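Enoyl-CoA hydratase/isomerase family protein (Bacillus anthracis, PDB 3KQF) probably catalyses the reversible addition of water to the double bond of 2-enoyl-CoA thioesters, as enoyl-CoA hydratases of the crotonase superfamily do. Local coordinates at residues 87-90 and 91-95; 224-227 and 228-231. All blocks are in the same frame, centred on the assembly; numbering follows the deposited sequence. Where two conformers were deposited one is given.

Contact 1 comes first along the chain, in the middle of helix 81-99. Contact 2 follows much later, where the loop after helix 209-222 runs into helix 227-242. Their centres lie about 28 Å apart, and their nearest atoms are about 12 Å apart, so they do not touch. Both belong to the crotonase fold. Helix 81-99 packs on helix 35-49 in the body of the subunit. Helix 227-242 belongs to the C-terminal helical part, which reaches out to other subunits. Contact 1 packs against Y238 and K235 of a second subunit; contact 2 meets the third subunit and, through Q224, the second as well. Both therefore border the assembly's interfaces.

Contact 1: 87-90 and 91-95; sequences AVSM and IRTTM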
loop_
_atom_site.group_PDB
_atom_site.type_symbol
_atom_site.label_atom_id
_atom_site.label_comp_id
_atom_site.label_asym_id
_atom_site.label_seq_id
_atom_site.Cartn_x
_atom_site.Cartn_y
_atom_site.Cartn_z
ATOM N N ALA A 87 -28.624 11.863 7.068
ATOM C CA ALA A 87 -28.426 11.248 5.753
ATOM C C ALA A 87 -27.008 10.717 5.593
ATOM O O ALA A 87 -26.812 9.585 5.124
ATOM C CB ALA A 87 -28.750 12.222 4.647
ATOM N N VAL A 88 -26.016 11.512 5.991
ATOM C CA VAL A 88 -24.624 11.062 5.892
ATOM C C VAL A 88 -24.437 9.870 6.837
ATOM O O VAL A 88 -23.758 8.898 6.488
ATOM C CB VAL A 88 -23.618 12.196 6.158
ATOM C CG1 VAL A 88 -22.218 11.745 5.860
ATOM C CG2 VAL A 88 -23.934 13.389 5.264
ATOM N N SER A 89 -25.090 9.911 8.000
ATOM C CA SER A 89 -25.027 8.800 8.944
ATOM C C SER A 89 -25.600 7.506 8.347
ATOM O O SER A 89 -25.028 6.414 8.523
ATOM C CB SER A 89 -25.743 9.153 10.241
ATOM O OG SER A 89 -25.724 8.043 11.114
HETATM N N MSE A 90 -26.720 7.630 7.644
HETATM C CA MSE A 90 -27.351 6.483 7.009
HETATM C C MSE A 90 -26.425 5.836 5.978
HETATM O O MSE A 90 -26.295 4.610 5.937
HETATM C CB MSE A 90 -28.680 6.901 6.372
HETATM C CG MSE A 90 -29.750 7.170 7.392
HETATM SE SE MSE A 90 -30.178 5.531 8.353
HETATM C CE MSE A 90 -30.968 4.541 6.872
ATOM N N ILE A 91 -25.772 6.660 5.158
ATOM C CA ILE A 91 -24.851 6.152 4.145
ATOM C C ILE A 91 -23.636 5.503 4.812
ATOM O O ILE A 91 -23.297 4.369 4.499
ATOM C CB ILE A 91 -24.342 7.226 3.161
ATOM C CG1 ILE A 91 -25.497 7.876 2.409
ATOM C CG2 ILE A 91 -23.422 6.590 2.115
ATOM C CD1 ILE A 91 -25.031 8.824 1.316
ATOM N N ARG A 92 -23.019 6.176 5.776
ATOM C CA ARG A 92 -21.811 5.595 6.365
ATOM C C ARG A 92 -22.109 4.291 7.120
ATOM O O ARG A 92 -21.328 3.346 7.032
ATOM C CB ARG A 92 -21.013 6.599 7.217
ATOM C CG ARG A 92 -21.470 6.831 8.606
ATOM C CD ARG A 92 -20.357 7.590 9.369
ATOM N NE ARG A 92 -19.978 8.829 8.688
ATOM C CZ ARG A 92 -20.529 10.023 8.892
ATOM N NH1 ARG A 92 -21.499 10.191 9.793
ATOM N NH2 ARG A 92 -20.097 11.067 8.192
ATOM N N THR A 93 -23.260 4.221 7.794
ATOM C CA THR A 93 -23.668 3.006 8.518
ATOM C C THR A 93 -23.866 1.833 7.552
ATOM O O THR A 93 -23.502 0.693 7.840
ATOM C CB THR A 93 -24.959 3.249 9.300
ATOM O OG1 THR A 93 -24.681 4.178 10.356
ATOM C CG2 THR A 93 -25.489 1.958 9.925
ATOM N N THR A 94 -24.458 2.119 6.407
ATOM C CA THR A 94 -24.675 1.086 5.392
ATOM C C THR A 94 -23.326 0.509 4.906
ATOM O O THR A 94 -23.177 -0.711 4.752
ATOM C CB THR A 94 -25.483 1.663 4.229
ATOM O OG1 THR A 94 -26.684 2.242 4.745
ATOM C CG2 THR A 94 -25.821 0.564 3.209
HETATM N N MSE A 95 -22.348 1.383 4.667
HETATM C CA MSE A 95 -21.019 0.949 4.250
HETATM C C MSE A 95 -20.397 0.017 5.304
HETATM O O MSE A 95 -19.814 -1.004 4.968
HETATM C CB MSE A 95 -20.076 2.130 4.014
HETATM C CG MSE A 95 -20.585 3.194 3.065
HETATM SE SE MSE A 95 -21.193 2.446 1.388
HETATM C CE MSE A 95 -21.698 4.062 0.427
HETATM O O HOH W 1 -22.817 8.618 12.045
#
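A87 starts the contact with its carbonyl: A87 O accepts from I91 N, a regular alpha-helical bond one turn on. V88 O accepts from R92 N at 2.9 Å, nearly straight. The V88 side chain also meets the arginine. V88 CG1 is anti to the backbone N (chi1 -172°), and from there it lies 3.2 Å from R92 NH2. With CG between its backbone N and carbonyl carbon (chi1 82°) and a further bend at chi3, R92 folds back along the helix, and one face of its guanidinium lies over V88 O. Here the helix borders another chain: Y238 of a second subunit packs on V88, and K235 of that subunit on R92.

S89 links to both R92 and T93. S89 OG is hydrogen-bonded at 3.1 Å to a water; the same water accepts from R92 NH1 and lies in the plane of the guanidinium. S89 O takes two donors, T93 N and T93 OG1, each at 2.9 Å. They arrive from opposite faces of the carbonyl plane.

M90, a selenomethionine, repeats this pattern. M90 O accepts from T94 N and, at 2.7 Å, from T94 OG1. T94 OG1 stands beside its own backbone N (chi1 -54°), which turns it back toward the preceding turn. The same hydroxyl is hydrogen-bonded to Q42 NE2 of helix 35-49.

Two successive carbonyls thus carry a second, side-chain bond. Both threonine hydroxyls find an acceptor within their own helix, and for buried T94 this satisfies a polar group at the packing face with helix 35-49.

Contact 2: 224-227 and 228-231; sequences QVDL and HTGL
L227 and L231 meet one turn apart at the start of helix 227-242. L227 CD1 lies 3.9 Å from L231 CG, and the two side chains slant across each other. L227 CG is anti to the backbone N (chi1 177°), which, with chi2 at 61°, carries the CD1 branch toward L231. Beneath this apolar contact L231 N donates to L227 O at 2.9 Å, a regular helical bond. Both leucines face the third subunit: its E99 packs on L227 and its G149 on L231.

D226 is the N-cap. Its CG sits between the backbone N and the carbonyl carbon (chi1 64°), and the carboxylate thereby swings over the first turn. D226 OD2 accepts the capping bond from T229 N at 2.9 Å; the donor stands well above the carboxylate plane. D226 OD1 accepts from T229 OG1 at 2.6 Å, on its syn side and close to the plane. T229 thus grips both carboxylate oxygens, one by its amide and one by its hydroxyl. The backbone carbonyl is used as well: D226 O takes G230 N at 2.9 Å.

H228 lies alongside the cap, with its CB 3.3 Å from D226 OD2. V225 CG2 reaches over the same turn and touches T229 CB at 3.9 Å. Just before the helix, Q224 OE1 of the third subunit accepts from L227 N, so another chain serves an amide of the first turn.

The aspartate is probably stabilised as an anion by the positive end of the helix dipole. With two bonds to T229, its carboxylate is held against rotation, which probably helps fix the helix start beside the subunit interface.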
loop_
_atom_site.group_PDB
_atom_site.type_symbol
_atom_site.label_atom_id
_atom_site.label_comp_id
_atom_site.label_asym_id
_atom_site.label_seq_id
_atom_site.Cartn_x
_atom_site.Cartn_y
_atom_site.Cartn_z
ATOM N N GLN A 224 -5.343 -3.613 10.468
ATOM C CA GLN A 224 -5.554 -2.341 11.198
ATOM C C GLN A 224 -4.558 -2.069 12.290
ATOM O O GLN A 224 -4.566 -0.953 12.881
ATOM C CB GLN A 224 -6.935 -2.340 11.857
ATOM C CG GLN A 224 -8.104 -2.644 10.940
ATOM C CD GLN A 224 -8.093 -1.812 9.666
ATOM O OE1 GLN A 224 -7.569 -0.694 9.636
ATOM N NE2 GLN A 224 -8.687 -2.358 8.594
ATOM N N VAL A 225 -3.732 -3.068 12.613
ATOM C CA VAL A 225 -2.806 -2.954 13.742
ATOM C C VAL A 225 -1.368 -3.334 13.349
ATOM O O VAL A 225 -1.050 -3.514 12.166
ATOM C CB VAL A 225 -3.285 -3.839 14.922
ATOM C CG1 VAL A 225 -4.744 -3.503 15.328
ATOM C CG2 VAL A 225 -3.181 -5.299 14.575
ATOM N N ASP A 226 -0.492 -3.398 14.336
ATOM C CA ASP A 226 0.909 -3.751 14.084
ATOM C C ASP A 226 1.037 -5.226 13.674
ATOM O O ASP A 226 0.209 -6.074 14.083
ATOM C CB ASP A 226 1.734 -3.511 15.328
ATOM C CG ASP A 226 1.319 -4.400 16.454
ATOM O OD1 ASP A 226 0.266 -4.141 17.058
ATOM O OD2 ASP A 226 2.051 -5.359 16.724
ATOM N N LEU A 227 2.052 -5.531 12.879
ATOM C CA LEU A 227 2.281 -6.904 12.408
ATOM C C LEU A 227 2.302 -7.929 13.546
ATOM O O LEU A 227 1.624 -8.941 13.465
ATOM C CB LEU A 227 3.569 -7.013 11.614
ATOM C CG LEU A 227 3.981 -8.402 11.114
ATOM C CD1 LEU A 227 2.970 -9.013 10.161
ATOM C CD2 LEU A 227 5.358 -8.316 10.453
ATOM N N HIS A 228 3.044 -7.656 14.617
ATOM C CA HIS A 228 3.132 -8.618 15.725
ATOM C C HIS A 228 1.744 -9.005 16.268
ATOM O O HIS A 228 1.433 -10.187 16.422
ATOM C CB HIS A 228 3.994 -8.057 16.879
ATOM C CG HIS A 228 4.194 -9.037 17.992
ATOM N ND1 HIS A 228 3.395 -9.065 19.117
ATOM C CD2 HIS A 228 5.061 -10.071 18.120
ATOM C CE1 HIS A 228 3.781 -10.057 19.904
ATOM N NE2 HIS A 228 4.793 -10.680 19.323
ATOM N N THR A 229 0.910 -8.008 16.564
ATOM C CA THR A 229 -0.449 -8.291 17.067
ATOM C C THR A 229 -1.285 -9.017 16.004
ATOM O O THR A 229 -2.072 -9.897 16.318
ATOM C CB THR A 229 -1.200 -7.013 17.490
ATOM O OG1 THR A 229 -0.401 -6.248 18.403
ATOM C CG2 THR A 229 -2.529 -7.396 18.154
ATOM N N GLY A 230 -1.140 -8.592 14.754
ATOM C CA GLY A 230 -1.828 -9.214 13.623
ATOM C C GLY A 230 -1.532 -10.704 13.517
ATOM O O GLY A 230 -2.441 -11.520 13.291
ATOM N N LEU A 231 -0.275 -11.073 13.739
ATOM C CA LEU A 231 0.117 -12.481 13.703
ATOM C C LEU A 231 -0.564 -13.281 14.823
ATOM O O LEU A 231 -0.964 -14.440 14.624
ATOM C CB LEU A 231 1.630 -12.636 13.773
ATOM C CG LEU A 231 2.412 -12.055 12.572
ATOM C CD1 LEU A 231 3.899 -11.981 12.919
ATOM C CD2 LEU A 231 2.184 -12.842 11.334
#